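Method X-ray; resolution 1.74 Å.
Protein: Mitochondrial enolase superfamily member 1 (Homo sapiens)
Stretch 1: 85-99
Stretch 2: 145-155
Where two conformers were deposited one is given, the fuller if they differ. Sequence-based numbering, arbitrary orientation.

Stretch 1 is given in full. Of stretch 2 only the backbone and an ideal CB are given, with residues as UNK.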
ATOM      1  N   ILE A  85       5.703 -26.361  -3.892  1.00 24.43           N
ATOM      2  CA  ILE A  85       4.987 -25.081  -3.916  1.00 23.42           C
ATOM      3  C   ILE A  85       3.479 -25.369  -3.891  1.00 26.83           C
ATOM      4  O   ILE A  85       2.802 -24.944  -2.969  1.00 26.12           O
ATOM      5  CB  ILE A  85       5.373 -24.210  -5.154  1.00 26.33           C
ATOM      6  CG1 ILE A  85       6.862 -23.771  -5.097  1.00 26.21           C
ATOM      7  CG2 ILE A  85       4.402 -22.988  -5.260  1.00 26.43           C
ATOM      8  CD1 ILE A  85       7.392 -23.052  -6.371  1.00 31.92           C
ATOM      9  N   VAL A  86       2.975 -26.109  -4.885  1.00 26.39           N
ATOM     10  CA  VAL A  86       1.535 -26.372  -5.076  1.00 28.04           C
ATOM     11  C   VAL A  86       0.993 -27.266  -3.937  1.00 32.19           C
ATOM     12  O   VAL A  86      -0.193 -27.190  -3.638  1.00 31.23           O
ATOM     13  CB  VAL A  86       1.161 -26.880  -6.519  1.00 34.24           C
ATOM     14  CG1 VAL A  86       1.666 -25.895  -7.592  1.00 33.79           C
ATOM     15  CG2 VAL A  86       1.682 -28.280  -6.789  1.00 34.45           C
ATOM     16  N   GLY A  87       1.874 -28.032  -3.293  1.00 29.21           N
ATOM     17  CA  GLY A  87       1.559 -28.900  -2.162  1.00 29.58           C
ATOM     18  C   GLY A  87       1.341 -28.144  -0.858  1.00 31.31           C
ATOM     19  O   GLY A  87       0.736 -28.678   0.075  1.00 30.05           O
ATOM     20  N   ASP A  88       1.858 -26.902  -0.762  1.00 26.54           N
ATOM     21  CA  ASP A  88       1.654 -26.022   0.415  1.00 24.45           C
ATOM     22  C   ASP A  88       1.655 -24.617  -0.134  1.00 26.45           C
ATOM     23  O   ASP A  88       2.606 -23.846   0.087  1.00 24.03           O
ATOM     24  CB  ASP A  88       2.717 -26.225   1.520  1.00 25.91           C
ATOM     25  CG  ASP A  88       2.518 -25.319   2.739  1.00 27.59           C
ATOM     26  OD1 ASP A  88       1.398 -24.739   2.886  1.00 25.86           O
ATOM     27  OD2 ASP A  88       3.465 -25.180   3.530  1.00 29.38           O
ATOM     28  N   PHE A  89       0.597 -24.296  -0.908  1.00 23.81           N
ATOM     29  CA  PHE A  89       0.545 -23.029  -1.616  1.00 22.12           C
ATOM     30  C   PHE A  89       0.371 -21.891  -0.616  1.00 22.92           C
ATOM     31  O   PHE A  89       0.989 -20.838  -0.792  1.00 23.98           O
ATOM     32  CB  PHE A  89      -0.515 -23.050  -2.710  1.00 23.55           C
ATOM     33  CG  PHE A  89      -0.082 -22.435  -4.033  1.00 22.25           C
ATOM     34  CD1 PHE A  89       0.826 -21.367  -4.064  1.00 23.86           C
ATOM     35  CD2 PHE A  89      -0.580 -22.919  -5.239  1.00 23.31           C
ATOM     36  CE1 PHE A  89       1.217 -20.782  -5.287  1.00 24.95           C
ATOM     37  CE2 PHE A  89      -0.218 -22.316  -6.462  1.00 23.23           C
ATOM     38  CZ  PHE A  89       0.677 -21.244  -6.472  1.00 22.18           C
ATOM     39  N   ARG A  90      -0.342 -22.140   0.491  1.00 20.66           N
ATOM     40  CA  ARG A  90      -0.473 -21.168   1.593  1.00 20.52           C
ATOM     41  C   ARG A  90       0.915 -20.768   2.148  1.00 21.45           C
ATOM     42  O   ARG A  90       1.190 -19.581   2.314  1.00 20.31           O
ATOM     43  CB  ARG A  90      -1.323 -21.765   2.732  1.00 24.39           C
ATOM     44  CG  ARG A  90      -1.350 -20.875   3.971  1.00 19.96           C
ATOM     45  CD  ARG A  90      -2.083 -21.551   5.072  1.00 22.45           C
ATOM     46  NE  ARG A  90      -3.449 -21.850   4.648  1.00 24.43           N
ATOM     47  CZ  ARG A  90      -4.231 -22.763   5.206  1.00 32.01           C
ATOM     48  NH1 ARG A  90      -3.810 -23.453   6.269  1.00 26.70           N
ATOM     49  NH2 ARG A  90      -5.448 -22.975   4.735  1.00 21.94           N
ATOM     50  N   GLY A  91       1.766 -21.765   2.423  1.00 19.80           N
ATOM     51  CA  GLY A  91       3.130 -21.564   2.917  1.00 20.06           C
ATOM     52  C   GLY A  91       3.966 -20.725   1.973  1.00 23.23           C
ATOM     53  O   GLY A  91       4.635 -19.771   2.398  1.00 22.13           O
ATOM     54  N   PHE A  92       3.904 -21.055   0.661  1.00 21.93           N
ATOM     55  CA  PHE A  92       4.660 -20.296  -0.370  1.00 21.14           C
ATOM     56  C   PHE A  92       4.144 -18.844  -0.465  1.00 20.83           C
ATOM     57  O   PHE A  92       4.942 -17.880  -0.515  1.00 18.16           O
ATOM     58  CB  PHE A  92       4.552 -21.004  -1.720  1.00 21.65           C
ATOM     59  CG  PHE A  92       5.357 -20.337  -2.804  1.00 21.32           C
ATOM     60  CD1 PHE A  92       6.753 -20.364  -2.773  1.00 23.82           C
ATOM     61  CD2 PHE A  92       4.728 -19.660  -3.839  1.00 23.37           C
ATOM     62  CE1 PHE A  92       7.497 -19.799  -3.798  1.00 23.83           C
ATOM     63  CE2 PHE A  92       5.482 -19.077  -4.873  1.00 26.36           C
ATOM     64  CZ  PHE A  92       6.862 -19.138  -4.830  1.00 23.08           C
ATOM     65  N   TYR A  93       2.793 -18.694  -0.437  1.00 17.53           N
ATOM     66  CA  TYR A  93       2.154 -17.388  -0.412  1.00 17.48           C
ATOM     67  C   TYR A  93       2.676 -16.544   0.779  1.00 19.62           C
ATOM     68  O   TYR A  93       3.102 -15.391   0.598  1.00 18.15           O
ATOM     69  CB  TYR A  93       0.622 -17.554  -0.331  1.00 17.03           C
ATOM     70  CG  TYR A  93      -0.101 -16.234  -0.451  1.00 18.29           C
ATOM     71  CD1 TYR A  93      -0.344 -15.440   0.678  1.00 20.85           C
ATOM     72  CD2 TYR A  93      -0.452 -15.722  -1.703  1.00 18.31           C
ATOM     73  CE1 TYR A  93      -0.992 -14.210   0.564  1.00 20.64           C
ATOM     74  CE2 TYR A  93      -1.047 -14.474  -1.836  1.00 17.77           C
ATOM     75  CZ  TYR A  93      -1.308 -13.714  -0.699  1.00 22.90           C
ATOM     76  OH  TYR A  93      -1.877 -12.470  -0.839  1.00 22.13           O
ATOM     77  N   ARG A  94       2.712 -17.148   1.999  1.00 17.88           N
ATOM     78  CA  ARG A  94       3.205 -16.461   3.199  1.00 17.93           C
ATOM     79  C   ARG A  94       4.711 -16.065   3.041  1.00 19.46           C
ATOM     80  O   ARG A  94       5.112 -15.007   3.505  1.00 20.40           O
ATOM     81  CB  ARG A  94       2.992 -17.347   4.449  1.00 15.96           C
ATOM     82  CG  ARG A  94       3.444 -16.740   5.773  1.00 18.17           C
ATOM     83  CD  ARG A  94       2.564 -15.577   6.242  1.00 19.22           C
ATOM     84  NE  ARG A  94       1.195 -16.002   6.541  1.00 22.40           N
ATOM     85  CZ  ARG A  94       0.830 -16.565   7.690  1.00 27.45           C
ATOM     86  NH1 ARG A  94       1.722 -16.750   8.660  1.00 21.97           N
ATOM     87  NH2 ARG A  94      -0.424 -16.939   7.881  1.00 19.89           N
ATOM     88  N   GLN A  95       5.528 -16.900   2.403  0.50 16.83           N
ATOM     89  CA  GLN A  95       6.951 -16.552   2.260  0.50 17.75           C
ATOM     90  C   GLN A  95       7.148 -15.338   1.317  0.50 21.78           C
ATOM     91  O   GLN A  95       7.940 -14.432   1.645  0.50 21.92           O
ATOM     92  CB  GLN A  95       7.788 -17.749   1.801  0.50 19.29           C
ATOM     93  CG  GLN A  95       9.273 -17.421   1.694  0.50 23.23           C
ATOM     94  CD  GLN A  95       9.988 -16.909   2.950  0.50 26.66           C
ATOM     95  OE1 GLN A  95       9.923 -15.689   3.346  0.50 12.90           O
ATOM     96  NE2 GLN A  95      10.898 -17.778   3.428  0.50 17.29           N
ATOM     97  N   LEU A  96       6.367 -15.272   0.223  1.00 18.82           N
ATOM     98  CA  LEU A  96       6.431 -14.131  -0.692  1.00 19.05           C
ATOM     99  C   LEU A  96       5.892 -12.835  -0.060  1.00 21.71           C
ATOM    100  O   LEU A  96       6.460 -11.763  -0.309  1.00 21.06           O
ATOM    101  CB  LEU A  96       5.638 -14.376  -1.977  1.00 19.48           C
ATOM    102  CG  LEU A  96       6.177 -15.438  -2.954  1.00 24.96           C
ATOM    103  CD1 LEU A  96       5.474 -15.324  -4.298  1.00 26.79           C
ATOM    104  CD2 LEU A  96       7.675 -15.297  -3.171  1.00 26.93           C
ATOM    105  N   THR A  97       4.746 -12.932   0.660  1.00 17.83           N
ATOM    106  CA  THR A  97       4.011 -11.741   1.157  1.00 17.22           C
ATOM    107  C   THR A  97       4.397 -11.322   2.598  1.00 21.54           C
ATOM    108  O   THR A  97       4.029 -10.211   3.020  1.00 19.91           O
ATOM    109  CB  THR A  97       2.478 -12.018   1.093  1.00 18.99           C
ATOM    110  OG1 THR A  97       2.214 -13.138   1.930  1.00 17.43           O
ATOM    111  CG2 THR A  97       1.944 -12.207  -0.321  1.00 19.60           C
ATOM    112  N   SER A  98       5.032 -12.241   3.373  1.00 18.12           N
ATOM    113  CA  SER A  98       5.473 -11.943   4.732  1.00 18.00           C
ATOM    114  C   SER A  98       6.958 -12.278   4.882  1.00 20.50           C
ATOM    115  O   SER A  98       7.388 -12.792   5.924  1.00 19.10           O
ATOM    116  CB  SER A  98       4.619 -12.668   5.767  1.00 18.37           C
ATOM    117  OG  SER A  98       4.736 -12.012   7.022  1.00 18.21           O
ATOM    118  N   ASP A  99       7.761 -11.960   3.848  1.00 17.62           N
ATOM    119  CA  ASP A  99       9.233 -12.104   3.941  1.00 17.28           C
ATOM    120  C   ASP A  99       9.686 -11.158   5.105  1.00 21.77           C
ATOM    121  O   ASP A  99       9.266 -10.015   5.113  1.00 18.33           O
ATOM    122  CB  ASP A  99       9.851 -11.709   2.582  1.00 18.17           C
ATOM    123  CG  ASP A  99      11.374 -11.701   2.565  1.00 23.92           C
ATOM    124  OD1 ASP A  99      11.967 -10.868   3.262  1.00 19.68           O
ATOM    125  OD2 ASP A  99      11.960 -12.478   1.794  1.00 28.99           O
ATOM    126  N   UNK A 145     -10.709 -29.231   0.039  1.00 24.33           N
ATOM    127  CA  UNK A 145      -9.630 -29.145   1.032  1.00 24.74           C
ATOM    128  C   UNK A 145      -8.310 -28.672   0.380  1.00 27.02           C
ATOM    129  O   UNK A 145      -7.523 -27.902   0.988  1.00 25.62           O
ATOM    130  CB  UNK A 145      -9.428 -30.503   1.706  1.00 24.74           C
ATOM    131  N   UNK A 146      -8.092 -29.109  -0.875  1.00 24.39           N
ATOM    132  CA  UNK A 146      -6.909 -28.731  -1.652  1.00 24.61           C
ATOM    133  C   UNK A 146      -6.966 -27.241  -1.955  1.00 26.07           C
ATOM    134  O   UNK A 146      -5.960 -26.546  -1.792  1.00 25.81           O
ATOM    135  CB  UNK A 146      -6.816 -29.542  -2.946  1.00 24.61           C
ATOM    136  N   UNK A 147      -8.117 -26.757  -2.424  1.00 21.97           N
ATOM    137  CA  UNK A 147      -8.267 -25.337  -2.733  1.00 21.84           C
ATOM    138  C   UNK A 147      -8.006 -24.461  -1.465  1.00 21.97           C
ATOM    139  O   UNK A 147      -7.211 -23.525  -1.524  1.00 21.80           O
ATOM    140  CB  UNK A 147      -9.668 -25.074  -3.289  1.00 21.84           C
ATOM    141  N   UNK A 148      -8.631 -24.800  -0.307  1.00 19.57           N
ATOM    142  CA  UNK A 148      -8.425 -23.985   0.906  0.50 18.73           C
ATOM    143  C   UNK A 148      -6.940 -24.061   1.363  1.00 22.01           C
ATOM    144  O   UNK A 148      -6.419 -23.059   1.886  1.00 21.84           O
ATOM    145  CB  UNK A 148      -9.352 -24.461   2.026  0.50 18.73           C
ATOM    146  N   UNK A 149      -6.211 -25.176   1.058  1.00 19.72           N
ATOM    147  CA  UNK A 149      -4.777 -25.293   1.367  1.00 19.83           C
ATOM    148  C   UNK A 149      -3.932 -24.288   0.553  1.00 22.38           C
ATOM    149  O   UNK A 149      -2.754 -24.094   0.900  1.00 21.57           O
ATOM    150  CB  UNK A 149      -4.299 -26.719   1.088  1.00 19.83           C
ATOM    151  N   UNK A 150      -4.503 -23.679  -0.550  1.00 21.34           N
ATOM    152  CA  UNK A 150      -3.752 -22.693  -1.357  1.00 21.00           C
ATOM    153  C   UNK A 150      -3.905 -21.293  -0.797  1.00 23.43           C
ATOM    154  O   UNK A 150      -3.243 -20.370  -1.289  1.00 23.16           O
ATOM    155  CB  UNK A 150      -4.221 -22.717  -2.813  1.00 21.00           C
ATOM    156  N   UNK A 151      -4.843 -21.109   0.166  1.00 21.09           N
ATOM    157  CA  UNK A 151      -5.201 -19.782   0.641  1.00 18.99           C
ATOM    158  C   UNK A 151      -4.667 -19.433   2.023  1.00 21.94           C
ATOM    159  O   UNK A 151      -4.817 -20.201   2.973  1.00 20.06           O
ATOM    160  CB  UNK A 151      -6.725 -19.648   0.650  1.00 18.99           C
ATOM    161  N   UNK A 152      -4.090 -18.219   2.132  1.00 19.43           N
ATOM    162  CA  UNK A 152      -3.692 -17.655   3.412  1.00 18.84           C
ATOM    163  C   UNK A 152      -4.894 -16.923   4.038  1.00 21.14           C
ATOM    164  O   UNK A 152      -5.328 -15.924   3.495  1.00 19.80           O
ATOM    165  CB  UNK A 152      -2.502 -16.709   3.240  1.00 18.84           C
ATOM    166  N   UNK A 153      -5.375 -17.388   5.229  1.00 18.72           N
ATOM    167  CA  UNK A 153      -6.515 -16.825   5.943  1.00 17.52           C
ATOM    168  C   UNK A 153      -6.089 -15.809   7.000  1.00 20.11           C
ATOM    169  O   UNK A 153      -6.958 -15.277   7.693  1.00 18.85           O
ATOM    170  CB  UNK A 153      -7.325 -17.945   6.598  1.00 17.52           C
ATOM    171  N   UNK A 154      -4.781 -15.503   7.111  1.00 18.66           N
ATOM    172  CA  UNK A 154      -4.388 -14.505   8.113  1.00 16.77           C
ATOM    173  C   UNK A 154      -5.190 -13.196   7.938  1.00 16.97           C
ATOM    174  O   UNK A 154      -5.374 -12.724   6.818  1.00 16.71           O
ATOM    175  CB  UNK A 154      -2.888 -14.222   8.012  1.00 16.77           C
ATOM    176  N   UNK A 155      -5.638 -12.625   9.055  1.00 16.42           N
ATOM    177  CA  UNK A 155      -6.394 -11.347   9.150  1.00 16.74           C
ATOM    178  C   UNK A 155      -7.839 -11.437   8.620  1.00 17.49           C
ATOM    179  O   UNK A 155      -8.507 -10.412   8.601  1.00 16.83           O
ATOM    180  CB  UNK A 155      -5.651 -10.258   8.374  1.00 16.74           C
TER

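Positions 145 and 147 have helical backbone angles, and their ideal CB atoms lie far from stretch 1. Nothing visible restricts them. They are Arg145 and Leu147, and neither touches stretch 1.

At 146 the CB points sideways, with nothing of stretch 1 within 5.5 Å. A long, flexible chain could reach the backbone around Val86; a short one would not. The residue is Met146. Its CE comes 3.2 Å from Val86 O.

At 148, in the helix, CA-to-CB points sideways, and the ideal CB is 5.0 Å from Arg90 NH2. Many residues would fit. It is Val148, whose main contribution is backbone: Arg90 NH2 makes a weak hydrogen bond to Val148 O (3.0 Å).

At 149 the CB points away. The backbone carbonyl does the direct work, accepting from Arg90 N. Free polar groups nearby, Val86 O and Phe89 N, favour a small polar residue working through water, such as Ser, Thr or Asn. The residue is Ser149. Its OG accepts from two waters; one also binds Val86 O and Phe89 N, the other Gly87 O. Ser149 OG itself donates to Met146 O (2.7 Å).

At 150 the ideal CB is 3.7 Å from Phe89 CB, and the CA atoms of the two residues are only 4.3 Å apart. Such a close approach suits a small side chain, apolar or nearly so: Ala, Cys or perhaps Val. It is Cys150, chi1 m, with its SG 5.2 Å from the centroid of the Phe89 ring, oblique to it.

At 151 the CB points away. The carbonyl O of 151 accepts from Arg90 NE at 2.7 Å; most side chains, polar or apolar, would suit as far as stretch 1 goes. The residue is Ile151.

At 152 the CB lies 3.6 Å from Tyr93 CD1 and 5.0 Å from Arg94 NE. A positive group within reach calls for an acid; Asp is the right length, and Asn or Glu are conceivable. It is Asp152. Arg94 NE donates to Asp152 OD2 (2.8 Å) and Arg94 NH2 to Asp152 OD1 (2.9 Å), a two-pronged salt bridge.

At 153 the CB is out of range, and only a large side chain could return. Phe153 does: its ring edge meets Arg90 NH2, which lies 3.7 Å from Phe153 CE1.

At 154 the CB points toward stretch 1, 3.7 Å from Arg94 NH2, with Ser98 OG beyond. Glu would suit the charge, Gln could reach the hydroxyl, and Arg is possible if its guanidinium stacks. It is Arg154. Its NH2 donates to Ser98 OG (2.9 Å), and its guanidinium stacks flat on that of Arg94, despite like charges.

Position 155 has positive phi, often Gly or Asn. It is Tyr155, without contact here.

Stretch 2, residues 145-155: RMLVSCIDFRY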
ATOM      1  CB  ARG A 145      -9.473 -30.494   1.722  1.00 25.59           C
ATOM      2  CG  ARG A 145     -10.723 -30.789   2.561  1.00 36.05           C
ATOM      3  CD  ARG A 145     -10.558 -31.928   3.560  1.00 53.64           C
ATOM      4  NE  ARG A 145     -11.705 -31.990   4.483  1.00 64.83           N
ATOM      5  CZ  ARG A 145     -11.809 -31.296   5.617  1.00 75.16           C
ATOM      6  NH1 ARG A 145     -10.834 -30.469   5.994  1.00 43.98           N
ATOM      7  NH2 ARG A 145     -12.890 -31.416   6.377  1.00 68.11           N
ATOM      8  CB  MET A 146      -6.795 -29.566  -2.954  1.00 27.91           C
ATOM      9  CG  MET A 146      -5.674 -29.096  -3.913  1.00 33.43           C
ATOM     10  SD  MET A 146      -4.066 -29.323  -3.135  1.00 40.75           S
ATOM     11  CE  MET A 146      -3.028 -28.484  -4.252  1.00 37.95           C
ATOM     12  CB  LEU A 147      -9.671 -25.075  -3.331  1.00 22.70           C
ATOM     13  CG  LEU A 147      -9.792 -23.678  -3.989  1.00 28.27           C
ATOM     14  CD1 LEU A 147     -10.634 -23.715  -5.215  1.00 29.21           C
ATOM     15  CD2 LEU A 147     -10.280 -22.606  -3.006  1.00 27.01           C
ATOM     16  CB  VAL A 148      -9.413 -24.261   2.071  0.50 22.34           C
ATOM     17  CG1 VAL A 148     -10.850 -23.977   1.647  0.50 21.84           C
ATOM     18  CG2 VAL A 148      -9.265 -25.674   2.610  0.50 22.73           C
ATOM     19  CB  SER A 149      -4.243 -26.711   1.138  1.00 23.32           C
ATOM     20  OG  SER A 149      -3.861 -26.964  -0.210  1.00 22.46           O
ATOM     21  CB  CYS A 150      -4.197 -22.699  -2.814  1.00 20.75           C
ATOM     22  SG  CYS A 150      -4.030 -24.279  -3.650  1.00 24.82           S
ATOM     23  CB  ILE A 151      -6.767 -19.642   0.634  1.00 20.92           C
ATOM     24  CG1 ILE A 151      -7.374 -19.824  -0.793  1.00 19.90           C
ATOM     25  CG2 ILE A 151      -7.186 -18.313   1.271  1.00 20.37           C
ATOM     26  CD1 ILE A 151      -8.876 -20.178  -0.709  1.00 23.05           C
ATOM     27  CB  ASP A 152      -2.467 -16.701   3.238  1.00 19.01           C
ATOM     28  CG  ASP A 152      -1.747 -16.362   4.545  1.00 20.82           C
ATOM     29  OD1 ASP A 152      -2.325 -16.622   5.654  1.00 19.53           O
ATOM     30  OD2 ASP A 152      -0.619 -15.875   4.473  1.00 21.85           O
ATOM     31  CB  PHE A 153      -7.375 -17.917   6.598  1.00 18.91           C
ATOM     32  CG  PHE A 153      -8.130 -18.742   5.579  1.00 19.17           C
ATOM     33  CD1 PHE A 153      -7.508 -19.814   4.922  1.00 19.89           C
ATOM     34  CD2 PHE A 153      -9.456 -18.459   5.277  1.00 22.04           C
ATOM     35  CE1 PHE A 153      -8.210 -20.587   4.001  1.00 22.40           C
ATOM     36  CE2 PHE A 153     -10.176 -19.258   4.374  1.00 22.98           C
ATOM     37  CZ  PHE A 153      -9.547 -20.296   3.726  1.00 20.71           C
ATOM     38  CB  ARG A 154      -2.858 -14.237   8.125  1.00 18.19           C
ATOM     39  CG  ARG A 154      -2.471 -13.263   9.244  1.00 17.43           C
ATOM     40  CD  ARG A 154      -0.939 -13.305   9.607  1.00 18.13           C
ATOM     41  NE  ARG A 154      -0.128 -12.797   8.495  1.00 20.20           N
ATOM     42  CZ  ARG A 154       1.204 -12.675   8.518  1.00 18.93           C
ATOM     43  NH1 ARG A 154       1.904 -13.107   9.571  1.00 17.59           N
ATOM     44  NH2 ARG A 154       1.854 -12.193   7.454  1.00 18.53           N
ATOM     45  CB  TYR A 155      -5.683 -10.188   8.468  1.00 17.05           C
ATOM     46  CG  TYR A 155      -4.239 -10.004   8.898  1.00 16.53           C
ATOM     47  CD1 TYR A 155      -3.878 -10.038  10.255  1.00 18.09           C
ATOM     48  CD2 TYR A 155      -3.231  -9.822   7.954  1.00 17.58           C
ATOM     49  CE1 TYR A 155      -2.540  -9.844  10.652  1.00 18.28           C
ATOM     50  CE2 TYR A 155      -1.899  -9.613   8.337  1.00 19.02           C
ATOM     51  CZ  TYR A 155      -1.563  -9.603   9.692  1.00 19.18           C
ATOM     52  OH  TYR A 155      -0.240  -9.404  10.078  1.00 17.42           O
TER
HETATM   53  O   HOH W   1      -1.313 -26.247  -1.325  1.00 24.02           O
HETATM   54  O   HOH W   2      -2.502 -29.304  -0.011  1.00 45.32           O
HETATM   55  O   HOH W   3      -1.232 -25.513   2.796  1.00 27.97           O
HETATM   56  O   HOH W   4       0.483 -13.346   4.043  1.00 24.16           O
HETATM   57  O   HOH W   5       4.779 -13.749   9.163  1.00 23.94           O
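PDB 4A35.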